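Local coordinates for protein thermotoga maritima TmcAL (Thermotoga maritima, PDB 5Y0T) that belongs to the HIGH nucleotidyl transferase family of the HUP clan and holds adenosine-5'-rp-alpha-thio-triphosphate in a pocket, at residues Ile50-Arg55 and Lys393-Tyr398; Glu69-Phe74 and Asp389-Ala394; Lys281-Cys286 and Glu298-Lys303. All blocks are in the same frame, centred on the assembly; numbering follows the deposited sequence.

Contact 1: Ile50-Arg55 and Lys393-Tyr398; sequences IDKFAR and KATNFY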
ATOM      1  N   ILE A  50     -19.706  -1.941  10.566  1.00 19.37           N
ATOM      2  CA  ILE A  50     -20.355  -0.944   9.692  1.00 20.06           C
ATOM      3  C   ILE A  50     -19.750   0.409  10.039  1.00 20.72           C
ATOM      4  O   ILE A  50     -19.114   0.530  11.083  1.00 18.65           O
ATOM      5  CB  ILE A  50     -21.878  -0.880   9.856  1.00 18.35           C
ATOM      6  CG1 ILE A  50     -22.258  -0.681  11.335  1.00 16.23           C
ATOM      7  CG2 ILE A  50     -22.558  -2.138   9.299  1.00 18.40           C
ATOM      8  CD1 ILE A  50     -23.792  -0.609  11.538  1.00 23.73           C
ATOM      9  N   ASP A  51     -19.931   1.430   9.198  1.00 20.56           N
ATOM     10  CA  ASP A  51     -19.069   2.604   9.365  1.00 18.87           C
ATOM     11  C   ASP A  51     -19.573   3.557  10.442  1.00 19.63           C
ATOM     12  O   ASP A  51     -20.613   3.334  11.059  1.00 16.04           O
ATOM     13  CB  ASP A  51     -18.841   3.331   8.016  1.00 22.06           C
ATOM     14  CG  ASP A  51     -20.050   4.101   7.503  1.00 23.38           C
ATOM     15  OD1 ASP A  51     -21.060   4.294   8.220  1.00 23.54           O
ATOM     16  OD2 ASP A  51     -19.966   4.543   6.333  1.00 27.54           O
ATOM     17  N   LYS A  52     -18.806   4.616  10.683  1.00 16.06           N
ATOM     18  CA  LYS A  52     -19.058   5.478  11.835  1.00 17.17           C
ATOM     19  C   LYS A  52     -20.323   6.310  11.651  1.00 18.28           C
ATOM     20  O   LYS A  52     -20.963   6.703  12.630  1.00 20.85           O
ATOM     21  CB  LYS A  52     -17.846   6.395  12.081  1.00 16.79           C
ATOM     22  CG  LYS A  52     -17.619   7.396  10.939  1.00 18.33           C
ATOM     23  CD  LYS A  52     -16.225   8.022  11.017  1.00 14.31           C
ATOM     24  CE  LYS A  52     -16.008   8.986   9.840  1.00 17.96           C
ATOM     25  NZ  LYS A  52     -14.642   9.618   9.892  1.00 18.23           N
ATOM     26  N   PHE A  53     -20.707   6.564  10.404  1.00 17.22           N
ATOM     27  CA  PHE A  53     -21.930   7.338  10.161  1.00 17.75           C
ATOM     28  C   PHE A  53     -23.167   6.517  10.544  1.00 22.95           C
ATOM     29  O   PHE A  53     -24.115   7.016  11.164  1.00 21.94           O
ATOM     30  CB  PHE A  53     -21.980   7.786   8.697  1.00 22.95           C
ATOM     31  CG  PHE A  53     -20.777   8.609   8.290  1.00 22.19           C
ATOM     32  CD1 PHE A  53     -20.580   9.870   8.818  1.00 27.72           C
ATOM     33  CD2 PHE A  53     -19.852   8.113   7.396  1.00 26.73           C
ATOM     34  CE1 PHE A  53     -19.470  10.624   8.451  1.00 25.02           C
ATOM     35  CE2 PHE A  53     -18.743   8.862   7.031  1.00 30.79           C
ATOM     36  CZ  PHE A  53     -18.560  10.112   7.559  1.00 24.05           C
ATOM     37  N   ALA A  54     -23.144   5.241  10.194  1.00 19.84           N
ATOM     38  CA  ALA A  54     -24.207   4.332  10.608  1.00 18.00           C
ATOM     39  C   ALA A  54     -24.213   4.141  12.129  1.00 19.53           C
ATOM     40  O   ALA A  54     -25.267   4.180  12.777  1.00 21.47           O
ATOM     41  CB  ALA A  54     -24.054   2.987   9.898  1.00 19.35           C
ATOM     42  N   ARG A  55     -23.042   3.935  12.712  1.00 16.83           N
ATOM     43  CA  ARG A  55     -22.999   3.670  14.150  1.00 20.65           C
ATOM     44  C   ARG A  55     -23.311   4.949  14.954  1.00 22.60           C
ATOM     45  O   ARG A  55     -23.909   4.876  16.024  1.00 17.30           O
ATOM     46  CB  ARG A  55     -21.645   3.054  14.537  1.00 15.33           C
ATOM     47  CG  ARG A  55     -21.643   1.523  14.375  1.00 22.20           C
ATOM     48  CD  ARG A  55     -20.238   0.931  14.147  1.00 21.79           C
ATOM     49  NE  ARG A  55     -19.244   1.496  15.063  1.00 16.81           N
ATOM     50  CZ  ARG A  55     -18.254   2.285  14.666  1.00 16.79           C
ATOM     51  NH1 ARG A  55     -18.108   2.564  13.370  1.00 16.67           N
ATOM     52  NH2 ARG A  55     -17.402   2.779  15.550  1.00 18.05           N
ATOM     53  N   LYS A 393      -8.228   9.751   5.698  1.00 20.60           N
ATOM     54  CA  LYS A 393      -7.550   8.652   5.019  1.00 23.05           C
ATOM     55  C   LYS A 393      -8.126   7.304   5.464  1.00 21.45           C
ATOM     56  O   LYS A 393      -8.351   6.406   4.643  1.00 19.09           O
ATOM     57  CB  LYS A 393      -6.039   8.719   5.286  1.00 23.82           C
ATOM     58  CG  LYS A 393      -5.272   7.455   4.904  1.00 24.82           C
ATOM     59  CD  LYS A 393      -3.759   7.705   4.825  1.00 28.79           C
ATOM     60  CE  LYS A 393      -3.141   8.047   6.172  1.00 25.01           C
ATOM     61  NZ  LYS A 393      -1.691   8.434   6.059  1.00 23.07           N
ATOM     62  N   ALA A 394      -8.377   7.162   6.763  1.00 18.97           N
ATOM     63  CA  ALA A 394      -8.933   5.918   7.285  1.00 21.39           C
ATOM     64  C   ALA A 394     -10.312   5.648   6.688  1.00 18.59           C
ATOM     65  O   ALA A 394     -10.629   4.514   6.317  1.00 18.51           O
ATOM     66  CB  ALA A 394      -9.011   5.956   8.808  1.00 19.10           C
ATOM     67  N   THR A 395     -11.134   6.686   6.611  1.00 19.22           N
ATOM     68  CA  THR A 395     -12.458   6.570   5.994  1.00 21.24           C
ATOM     69  C   THR A 395     -12.366   6.181   4.530  1.00 18.29           C
ATOM     70  O   THR A 395     -13.094   5.305   4.055  1.00 18.65           O
ATOM     71  CB  THR A 395     -13.258   7.908   6.120  1.00 19.18           C
ATOM     72  OG1 THR A 395     -13.368   8.256   7.501  1.00 22.08           O
ATOM     73  CG2 THR A 395     -14.659   7.788   5.546  1.00 18.51           C
ATOM     74  N   ASN A 396     -11.475   6.839   3.802  1.00 20.49           N
ATOM     75  CA  ASN A 396     -11.352   6.572   2.378  1.00 23.88           C
ATOM     76  C   ASN A 396     -10.853   5.159   2.095  1.00 21.01           C
ATOM     77  O   ASN A 396     -11.315   4.504   1.157  1.00 21.37           O
ATOM     78  CB  ASN A 396     -10.430   7.604   1.735  1.00 20.27           C
ATOM     79  CG  ASN A 396     -11.064   8.983   1.681  1.00 21.45           C
ATOM     80  OD1 ASN A 396     -12.286   9.120   1.807  1.00 21.71           O
ATOM     81  ND2 ASN A 396     -10.243  10.012   1.462  1.00 17.03           N
ATOM     82  N   PHE A 397      -9.913   4.697   2.910  1.00 19.12           N
ATOM     83  CA  PHE A 397      -9.379   3.354   2.783  1.00 15.65           C
ATOM     84  C   PHE A 397     -10.455   2.325   3.134  1.00 17.61           C
ATOM     85  O   PHE A 397     -10.706   1.382   2.392  1.00 18.47           O
ATOM     86  CB  PHE A 397      -8.162   3.197   3.686  1.00 14.61           C
ATOM     87  CG  PHE A 397      -7.558   1.816   3.676  1.00 18.62           C
ATOM     88  CD1 PHE A 397      -6.726   1.417   2.639  1.00 17.17           C
ATOM     89  CD2 PHE A 397      -7.799   0.925   4.724  1.00 16.71           C
ATOM     90  CE1 PHE A 397      -6.149   0.132   2.638  1.00 20.90           C
ATOM     91  CE2 PHE A 397      -7.232  -0.355   4.734  1.00 19.22           C
ATOM     92  CZ  PHE A 397      -6.401  -0.750   3.696  1.00 22.01           C
ATOM     93  N   TYR A 398     -11.099   2.521   4.273  1.00 14.75           N
ATOM     94  CA  TYR A 398     -12.181   1.628   4.702  1.00 17.34           C
ATOM     95  C   TYR A 398     -13.266   1.405   3.629  1.00 16.22           C
ATOM     96  O   TYR A 398     -13.698   0.269   3.388  1.00 20.11           O
ATOM     97  CB  TYR A 398     -12.793   2.205   5.979  1.00 18.68           C
ATOM     98  CG  TYR A 398     -13.964   1.450   6.562  1.00 20.18           C
ATOM     99  CD1 TYR A 398     -15.263   1.682   6.106  1.00 23.48           C
ATOM    100  CD2 TYR A 398     -13.785   0.561   7.617  1.00 17.29           C
ATOM    101  CE1 TYR A 398     -16.349   1.017   6.662  1.00 22.77           C
ATOM    102  CE2 TYR A 398     -14.876  -0.101   8.196  1.00 20.11           C
ATOM    103  CZ  TYR A 398     -16.151   0.135   7.709  1.00 23.51           C
ATOM    104  OH  TYR A 398     -17.240  -0.518   8.249  1.00 24.90           O
TER
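K52 lies roughly perpendicular to T395, the lysine running fully extended beyond CG until its ammonium reaches the threonine hydroxyl, NZ to OG1 3.0 Å. CG of K52 starts in the crowded position between the backbone N and the carbonyl carbon (chi1 66°); CB does not point at 393-398, and the extended chain beyond CG brings NZ to it. OG1 of T395, anti to its own carbonyl carbon, accepts from NZ; it also bonds to D413, while NZ makes salt bridges to D413 and E69. The buried ammonium thus lies between two carboxylates, an environment that should favour its charged form. One turn further on, the Y398 ring leans against the loop that leads into helix 52-61. Its CG is anti to the backbone N (chi1 178°), and CE1 meets CB of D51 obliquely at 3.7 Å. OH of Y398 comes to 3.2 Å from C of I50, and its hydrogen bond is to the carbonyl of A48. D51 is the N-cap of helix 52-61, in the N-terminal half of this nucleotidyl transferase fold: OD1, approached almost in line with its C-O bond, accepts from A54 N in a bond of 3.0 Å at 170°, while OD2 forms a salt bridge with R412. Just ahead of the cap, the carbonyl O of I50 takes NH1 of R55 in its own plane at 3.2 Å. K393, N396 and F397 meet the second subunit, where R262 of that chain bonds to the carbonyl O of N396.

Contact 2: Glu69-Phe74 and Asp389-Ala394; sequences ELPVVF and DLDVKA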
ATOM      1  N   GLU A  69     -16.288  12.054  17.030  1.00 17.69           N
ATOM      2  CA  GLU A  69     -15.313  11.035  16.650  1.00 14.84           C
ATOM      3  C   GLU A  69     -14.061  11.109  17.526  1.00 15.43           C
ATOM      4  O   GLU A  69     -13.488  12.183  17.720  1.00 19.27           O
ATOM      5  CB  GLU A  69     -14.900  11.160  15.175  1.00 13.39           C
ATOM      6  CG  GLU A  69     -13.943  10.039  14.786  1.00 17.13           C
ATOM      7  CD  GLU A  69     -13.619   9.984  13.295  1.00 19.55           C
ATOM      8  OE1 GLU A  69     -14.119  10.840  12.524  1.00 22.55           O
ATOM      9  OE2 GLU A  69     -12.847   9.082  12.902  1.00 23.10           O
ATOM     10  N   LEU A  70     -13.655   9.966  18.066  1.00 17.01           N
ATOM     11  CA  LEU A  70     -12.338   9.831  18.692  1.00 14.71           C
ATOM     12  C   LEU A  70     -11.341   9.708  17.543  1.00 14.67           C
ATOM     13  O   LEU A  70     -11.429   8.764  16.764  1.00 18.54           O
ATOM     14  CB  LEU A  70     -12.297   8.600  19.605  1.00 14.77           C
ATOM     15  CG  LEU A  70     -10.946   8.221  20.250  1.00 18.87           C
ATOM     16  CD1 LEU A  70     -10.470   9.349  21.150  1.00 22.23           C
ATOM     17  CD2 LEU A  70     -11.062   6.927  21.031  1.00 19.18           C
ATOM     18  N   PRO A  71     -10.418  10.679  17.395  1.00 15.89           N
ATOM     19  CA  PRO A  71      -9.544  10.610  16.211  1.00 16.51           C
ATOM     20  C   PRO A  71      -8.790   9.294  16.097  1.00 18.11           C
ATOM     21  O   PRO A  71      -8.427   8.700  17.120  1.00 20.13           O
ATOM     22  CB  PRO A  71      -8.575  11.789  16.426  1.00 15.29           C
ATOM     23  CG  PRO A  71      -9.471  12.818  17.126  1.00 15.87           C
ATOM     24  CD  PRO A  71     -10.253  11.946  18.128  1.00 14.18           C
ATOM     25  N   VAL A  72      -8.571   8.852  14.863  1.00 16.93           N
ATOM     26  CA  VAL A  72      -7.922   7.564  14.576  1.00 16.69           C
ATOM     27  C   VAL A  72      -6.625   7.353  15.353  1.00 18.90           C
ATOM     28  O   VAL A  72      -6.335   6.249  15.806  1.00 18.07           O
ATOM     29  CB  VAL A  72      -7.613   7.423  13.064  1.00 17.54           C
ATOM     30  CG1 VAL A  72      -6.778   6.164  12.787  1.00 17.77           C
ATOM     31  CG2 VAL A  72      -8.914   7.421  12.254  1.00 20.34           C
ATOM     32  N   VAL A  73      -5.835   8.411  15.503  1.00 17.58           N
ATOM     33  CA  VAL A  73      -4.546   8.260  16.153  1.00 19.43           C
ATOM     34  C   VAL A  73      -4.700   7.777  17.610  1.00 19.39           C
ATOM     35  O   VAL A  73      -3.790   7.147  18.144  1.00 19.25           O
ATOM     36  CB  VAL A  73      -3.736   9.594  16.094  1.00 19.42           C
ATOM     37  CG1 VAL A  73      -4.454  10.727  16.883  1.00 18.08           C
ATOM     38  CG2 VAL A  73      -2.307   9.370  16.565  1.00 19.31           C
ATOM     39  N   PHE A  74      -5.807   8.141  18.270  1.00 17.95           N
ATOM     40  CA  PHE A  74      -6.162   7.584  19.591  1.00 18.76           C
ATOM     41  C   PHE A  74      -6.999   6.313  19.546  1.00 20.40           C
ATOM     42  O   PHE A  74      -6.785   5.397  20.340  1.00 19.49           O
ATOM     43  CB  PHE A  74      -6.874   8.644  20.430  1.00 17.40           C
ATOM     44  CG  PHE A  74      -6.107   9.932  20.497  1.00 19.13           C
ATOM     45  CD1 PHE A  74      -4.914   9.995  21.198  1.00 17.43           C
ATOM     46  CD2 PHE A  74      -6.542  11.057  19.797  1.00 18.64           C
ATOM     47  CE1 PHE A  74      -4.174  11.178  21.235  1.00 19.22           C
ATOM     48  CE2 PHE A  74      -5.815  12.243  19.835  1.00 17.76           C
ATOM     49  CZ  PHE A  74      -4.627  12.298  20.549  1.00 23.04           C
ATOM     50  N   ASP A 389      -6.218  14.596   8.643  1.00 21.00           N
ATOM     51  CA  ASP A 389      -5.856  13.903   7.409  1.00 22.36           C
ATOM     52  C   ASP A 389      -5.879  12.380   7.616  1.00 20.71           C
ATOM     53  O   ASP A 389      -6.333  11.624   6.746  1.00 16.97           O
ATOM     54  CB  ASP A 389      -4.473  14.347   6.927  1.00 21.40           C
ATOM     55  CG  ASP A 389      -3.973  13.515   5.746  1.00 31.12           C
ATOM     56  OD1 ASP A 389      -4.460  13.734   4.619  1.00 29.71           O
ATOM     57  OD2 ASP A 389      -3.111  12.631   5.957  1.00 27.60           O
ATOM     58  N   LEU A 390      -5.427  11.937   8.782  1.00 20.25           N
ATOM     59  CA  LEU A 390      -5.490  10.512   9.121  1.00 18.19           C
ATOM     60  C   LEU A 390      -6.934  10.041   9.256  1.00 20.84           C
ATOM     61  O   LEU A 390      -7.293   8.966   8.746  1.00 19.60           O
ATOM     62  CB  LEU A 390      -4.697  10.235  10.409  1.00 16.95           C
ATOM     63  CG  LEU A 390      -4.767   8.803  10.943  1.00 19.88           C
ATOM     64  CD1 LEU A 390      -4.329   7.776   9.867  1.00 20.61           C
ATOM     65  CD2 LEU A 390      -3.944   8.655  12.198  1.00 17.11           C
ATOM     66  N   ASP A 391      -7.782  10.846   9.903  1.00 16.73           N
ATOM     67  CA  ASP A 391      -9.203  10.490  10.012  1.00 18.37           C
ATOM     68  C   ASP A 391      -9.851  10.290   8.632  1.00 18.59           C
ATOM     69  O   ASP A 391     -10.581   9.319   8.403  1.00 18.04           O
ATOM     70  CB  ASP A 391      -9.978  11.562  10.798  1.00 15.11           C
ATOM     71  CG  ASP A 391      -9.631  11.573  12.282  1.00 22.44           C
ATOM     72  OD1 ASP A 391      -8.935  10.641  12.750  1.00 22.24           O
ATOM     73  OD2 ASP A 391     -10.042  12.533  12.981  1.00 19.59           O
ATOM     74  N   VAL A 392      -9.554  11.202   7.714  1.00 17.99           N
ATOM     75  CA  VAL A 392     -10.092  11.159   6.340  1.00 16.70           C
ATOM     76  C   VAL A 392      -9.532   9.970   5.554  1.00 23.32           C
ATOM     77  O   VAL A 392     -10.267   9.262   4.856  1.00 20.16           O
ATOM     78  CB  VAL A 392      -9.776  12.468   5.592  1.00 17.31           C
ATOM     79  CG1 VAL A 392     -10.111  12.352   4.092  1.00 19.86           C
ATOM     80  CG2 VAL A 392     -10.546  13.617   6.226  1.00 18.91           C
ATOM     81  N   LYS A 393      -8.228   9.751   5.698  1.00 20.60           N
ATOM     82  CA  LYS A 393      -7.550   8.652   5.019  1.00 23.05           C
ATOM     83  C   LYS A 393      -8.126   7.304   5.464  1.00 21.45           C
ATOM     84  O   LYS A 393      -8.351   6.406   4.643  1.00 19.09           O
ATOM     85  CB  LYS A 393      -6.039   8.719   5.286  1.00 23.82           C
ATOM     86  CG  LYS A 393      -5.272   7.455   4.904  1.00 24.82           C
ATOM     87  CD  LYS A 393      -3.759   7.705   4.825  1.00 28.79           C
ATOM     88  CE  LYS A 393      -3.141   8.047   6.172  1.00 25.01           C
ATOM     89  NZ  LYS A 393      -1.691   8.434   6.059  1.00 23.07           N
ATOM     90  N   ALA A 394      -8.377   7.162   6.763  1.00 18.97           N
ATOM     91  CA  ALA A 394      -8.933   5.918   7.285  1.00 21.39           C
ATOM     92  C   ALA A 394     -10.312   5.648   6.688  1.00 18.59           C
ATOM     93  O   ALA A 394     -10.629   4.514   6.317  1.00 18.51           O
ATOM     94  CB  ALA A 394      -9.011   5.956   8.808  1.00 19.10           C
TER
HETATM   95  O   HOH W   1     -12.053   8.151  10.480  1.00 22.47           O
HETATM   96  O   HOH W   2     -12.729  13.131  12.307  1.00 24.08           O
HETATM   97  O   HOH W   3      -6.297  10.939  13.711  1.00 18.52           O
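V72 lays its two methyls over helix 381-399, CG1 against CG of L390 at 3.8 Å and CG2 against CB of A394 at 3.7 Å. CG1 is anti to the backbone N and CG2 anti to the carbonyl carbon, so the two branches diverge over successive turns, with V72 roughly perpendicular to L390. CD2 of L390 goes on to CB of V73. Beside this apolar patch the side chain of D391 runs antiparallel alongside V72 and takes its backbone N-H: N to OD1 is 2.8 Å at 164°, on the syn lone pair. P71, the N-cap residue of the short helix 72-75, has no side-chain acceptor; D391, from a distant part of the chain, supplies one to the first helical N-H. A water accepting from V73 N and donating to OD1 joins the next N-H to the same oxygen. E69 and D391 meet tip to tip, their carboxylate planes only 21° apart and OE2 to OD1 4.2 Å. One water bridges the two carboxylates, donating to OE1 of E69 and OD2 of D391; a second donates to OE2 of E69 and to the carbonyl O of D391. K52, paired with E69, probably offsets the like charges, and D391 OD2 has a further polar partner in the hydroxyl of Y336. The turn from strand to helix packs against helix 381-399, with strand 66-70 between parallel strand 32-38 and antiparallel strand 337-343, P71 and L70 against helix 79-92, and V73 against helix 323-332.

Contact 3: Lys281-Cys286 and Glu298-Lys303; sequences KRFHVC and ECVKAK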
ATOM      1  N   LYS A 281      11.568  -6.824  12.365  1.00 30.02           N
ATOM      2  CA  LYS A 281      12.053  -8.009  11.655  1.00 33.28           C
ATOM      3  C   LYS A 281      10.947  -9.042  11.498  1.00 33.88           C
ATOM      4  O   LYS A 281      10.835  -9.680  10.457  1.00 33.26           O
ATOM      5  CB  LYS A 281      13.263  -8.635  12.371  1.00 35.38           C
ATOM      6  CG  LYS A 281      13.872  -9.828  11.635  1.00 38.25           C
ATOM      7  CD  LYS A 281      15.163 -10.309  12.306  1.00 40.53           C
ATOM      8  CE  LYS A 281      15.849 -11.406  11.493  1.00 45.96           C
ATOM      9  NZ  LYS A 281      17.103 -11.891  12.165  1.00 52.70           N
ATOM     10  N   ARG A 282      10.112  -9.193  12.522  1.00 32.01           N
ATOM     11  CA  ARG A 282       9.017 -10.155  12.451  1.00 31.81           C
ATOM     12  C   ARG A 282       7.996  -9.750  11.379  1.00 33.73           C
ATOM     13  O   ARG A 282       7.526 -10.598  10.613  1.00 33.81           O
ATOM     14  CB  ARG A 282       8.344 -10.308  13.828  1.00 26.25           C
ATOM     15  CG  ARG A 282       9.293 -10.899  14.892  1.00 34.82           C
ATOM     16  CD  ARG A 282       8.602 -11.101  16.230  1.00 44.75           C
ATOM     17  NE  ARG A 282       7.697 -12.243  16.193  1.00 48.84           N
ATOM     18  CZ  ARG A 282       8.051 -13.483  16.509  1.00 51.69           C
ATOM     19  NH1 ARG A 282       9.297 -13.741  16.900  1.00 57.20           N
ATOM     20  NH2 ARG A 282       7.159 -14.463  16.442  1.00 50.12           N
ATOM     21  N   PHE A 283       7.653  -8.467  11.316  1.00 27.54           N
ATOM     22  CA  PHE A 283       6.755  -7.996  10.258  1.00 28.82           C
ATOM     23  C   PHE A 283       7.389  -8.246   8.889  1.00 31.81           C
ATOM     24  O   PHE A 283       6.737  -8.743   7.982  1.00 29.85           O
ATOM     25  CB  PHE A 283       6.424  -6.501  10.408  1.00 27.06           C
ATOM     26  CG  PHE A 283       5.083  -6.226  11.042  1.00 24.65           C
ATOM     27  CD1 PHE A 283       4.809  -6.667  12.328  1.00 28.78           C
ATOM     28  CD2 PHE A 283       4.098  -5.510  10.358  1.00 22.99           C
ATOM     29  CE1 PHE A 283       3.583  -6.408  12.930  1.00 25.47           C
ATOM     30  CE2 PHE A 283       2.865  -5.243  10.953  1.00 27.00           C
ATOM     31  CZ  PHE A 283       2.601  -5.695  12.234  1.00 24.25           C
ATOM     32  N   HIS A 284       8.671  -7.923   8.763  1.00 32.51           N
ATOM     33  CA  HIS A 284       9.362  -8.028   7.482  1.00 28.57           C
ATOM     34  C   HIS A 284       9.434  -9.467   6.983  1.00 35.42           C
ATOM     35  O   HIS A 284       9.122  -9.752   5.818  1.00 35.37           O
ATOM     36  CB  HIS A 284      10.768  -7.441   7.597  1.00 28.55           C
ATOM     37  CG  HIS A 284      11.488  -7.338   6.286  1.00 35.66           C
ATOM     38  ND1 HIS A 284      12.362  -8.306   5.838  1.00 39.04           N
ATOM     39  CD2 HIS A 284      11.458  -6.384   5.325  1.00 37.83           C
ATOM     40  CE1 HIS A 284      12.844  -7.951   4.661  1.00 36.02           C
ATOM     41  NE2 HIS A 284      12.315  -6.785   4.329  1.00 35.19           N
ATOM     42  N   VAL A 285       9.855 -10.370   7.869  1.00 31.57           N
ATOM     43  CA  VAL A 285      10.016 -11.777   7.522  1.00 32.15           C
ATOM     44  C   VAL A 285       8.666 -12.461   7.312  1.00 27.68           C
ATOM     45  O   VAL A 285       8.471 -13.147   6.315  1.00 33.49           O
ATOM     46  CB  VAL A 285      10.820 -12.534   8.605  1.00 36.83           C
ATOM     47  CG1 VAL A 285      10.948 -14.017   8.253  1.00 42.13           C
ATOM     48  CG2 VAL A 285      12.202 -11.918   8.770  1.00 42.59           C
ATOM     49  N   CYS A 286       7.727 -12.261   8.238  1.00 29.34           N
ATOM     50  CA  CYS A 286       6.439 -12.946   8.138  1.00 25.93           C
ATOM     51  C   CYS A 286       5.639 -12.506   6.919  1.00 28.94           C
ATOM     52  O   CYS A 286       4.890 -13.300   6.344  1.00 31.45           O
ATOM     53  CB  CYS A 286       5.607 -12.729   9.407  1.00 26.23           C
ATOM     54  SG  CYS A 286       6.297 -13.609  10.839  1.00 32.97           S
ATOM     55  N   GLU A 298      -0.427 -15.119  12.826  1.00 30.50           N
ATOM     56  CA  GLU A 298       0.089 -16.253  13.590  1.00 36.97           C
ATOM     57  C   GLU A 298       1.617 -16.313  13.555  1.00 39.24           C
ATOM     58  O   GLU A 298       2.251 -16.657  14.546  1.00 33.09           O
ATOM     59  CB  GLU A 298      -0.501 -17.563  13.063  1.00 40.26           C
ATOM     60  CG  GLU A 298      -1.996 -17.713  13.304  1.00 41.47           C
ATOM     61  CD  GLU A 298      -2.336 -17.959  14.774  1.00 52.18           C
ATOM     62  OE1 GLU A 298      -1.441 -18.365  15.557  1.00 50.17           O
ATOM     63  OE2 GLU A 298      -3.509 -17.745  15.145  1.00 60.33           O
ATOM     64  N   CYS A 299       2.208 -15.973  12.415  1.00 36.70           N
ATOM     65  CA  CYS A 299       3.662 -15.968  12.295  1.00 35.04           C
ATOM     66  C   CYS A 299       4.306 -14.908  13.195  1.00 29.65           C
ATOM     67  O   CYS A 299       5.318 -15.173  13.838  1.00 32.26           O
ATOM     68  CB  CYS A 299       4.083 -15.744  10.835  1.00 36.04           C
ATOM     69  SG  CYS A 299       5.880 -15.603  10.572  1.00 44.04           S
ATOM     70  N   VAL A 300       3.737 -13.706  13.230  1.00 27.25           N
ATOM     71  CA  VAL A 300       4.300 -12.623  14.036  1.00 29.35           C
ATOM     72  C   VAL A 300       4.059 -12.893  15.526  1.00 38.49           C
ATOM     73  O   VAL A 300       4.916 -12.611  16.370  1.00 33.93           O
ATOM     74  CB  VAL A 300       3.698 -11.249  13.656  1.00 30.77           C
ATOM     75  CG1 VAL A 300       4.238 -10.155  14.577  1.00 28.28           C
ATOM     76  CG2 VAL A 300       3.989 -10.907  12.174  1.00 29.97           C
ATOM     77  N   LYS A 301       2.884 -13.446  15.826  1.00 36.54           N
ATOM     78  CA  LYS A 301       2.468 -13.749  17.198  1.00 40.89           C
ATOM     79  C   LYS A 301       3.433 -14.664  17.945  1.00 37.07           C
ATOM     80  O   LYS A 301       3.904 -15.667  17.424  1.00 36.45           O
ATOM     81  CB  LYS A 301       1.071 -14.394  17.201  1.00 44.48           C
ATOM     82  CG  LYS A 301       0.613 -14.934  18.562  1.00 46.79           C
ATOM     83  CD  LYS A 301      -0.345 -13.960  19.255  1.00 43.26           C
ATOM     84  CE  LYS A 301      -0.755 -14.453  20.639  1.00 38.57           C
ATOM     85  NZ  LYS A 301       0.421 -14.595  21.558  1.00 38.23           N
ATOM     86  N   ALA A 302       3.712 -14.304  19.186  1.00 38.35           N
ATOM     87  CA  ALA A 302       4.452 -15.180  20.076  1.00 48.17           C
ATOM     88  C   ALA A 302       3.955 -14.915  21.475  1.00 49.18           C
ATOM     89  O   ALA A 302       3.028 -14.122  21.667  1.00 47.60           O
ATOM     90  CB  ALA A 302       5.948 -14.941  19.973  1.00 46.39           C
ATOM     91  N   LYS A 303       4.587 -15.571  22.440  1.00 52.68           N
ATOM     92  CA  LYS A 303       4.224 -15.437  23.840  1.00 58.74           C
ATOM     93  C   LYS A 303       4.074 -13.973  24.254  1.00 50.81           C
ATOM     94  O   LYS A 303       3.076 -13.593  24.864  1.00 50.84           O
ATOM     95  CB  LYS A 303       5.273 -16.136  24.714  1.00 63.36           C
ATOM     96  CG  LYS A 303       4.960 -16.143  26.203  1.00 69.98           C
ATOM     97  CD  LYS A 303       6.077 -16.820  26.999  1.00 71.38           C
ATOM     98  CE  LYS A 303       5.785 -16.788  28.492  1.00 70.28           C
ATOM     99  NZ  LYS A 303       5.511 -15.394  28.953  1.00 70.58           N
TER
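The carbonyl O of V300 is gripped by two nitrogens of R282, which takes it side-on with NE at 2.8 Å and NH2 at 2.9 Å. This ties together a disulfide-linked helical hairpin, helix 279-289 followed after a short turn by helix 293-300, in the helical part of the protein. Both bonds lie near the plane of the guanidinium, but they reach the oxygen differently: NE comes in the carbonyl plane on a lone pair, whereas NH2 stands above that plane. Neither is straight, at 141° and 134°, as expected when two donors of one group converge on one atom. A bend at chi3 turns the arginine so that its NE edge meets the end of helix 293-300. V300 is the last helical residue there, and K301 is the first to leave helical backbone angles, so the positive group sits where the carbonyl end of the helix dipole would favour it. NH2 also makes a weak bond to the carbonyl of C299, and CB of A302 packs near it.

Between the helices V300 packs its two methyls, CG2 against CB of C286 at 3.7 Å and CG1 obliquely toward CE1 of F283 at 4.1 Å. The F283 ring belongs to a larger aromatic cluster, meeting F275 and F296 edge-to-face, and V300 also touches I310 of helix 307-318. One turn along from R282, C286 closes the pair covalently with C299. SG of C286 lies beside its backbone N and SG of C299 anti to its own, and the SG to SG bond of 2.1 Å has a left-handed chi3 of -71°.

Contacts 1 and 2 lie in the buried interior, centres 10 Å apart, and share helix 381-399, whose 389-394 part takes the turn after strand 66-70 and whose following turn takes the start of helix 52-61. A salt bridge joins them directly, K52 NZ to E69 OE1 2.9 Å. Both mix buried charge with apolar packing, and contact 2 adds bridging waters. Contact 3 is only partly buried, about 28 Å and 26 Å from the other two between centres. It joins neighbouring helices close in sequence, whereas the first two bring together parts more than 300 residues apart, and it combines a disulfide and an arginine at a helix end with packing of V300.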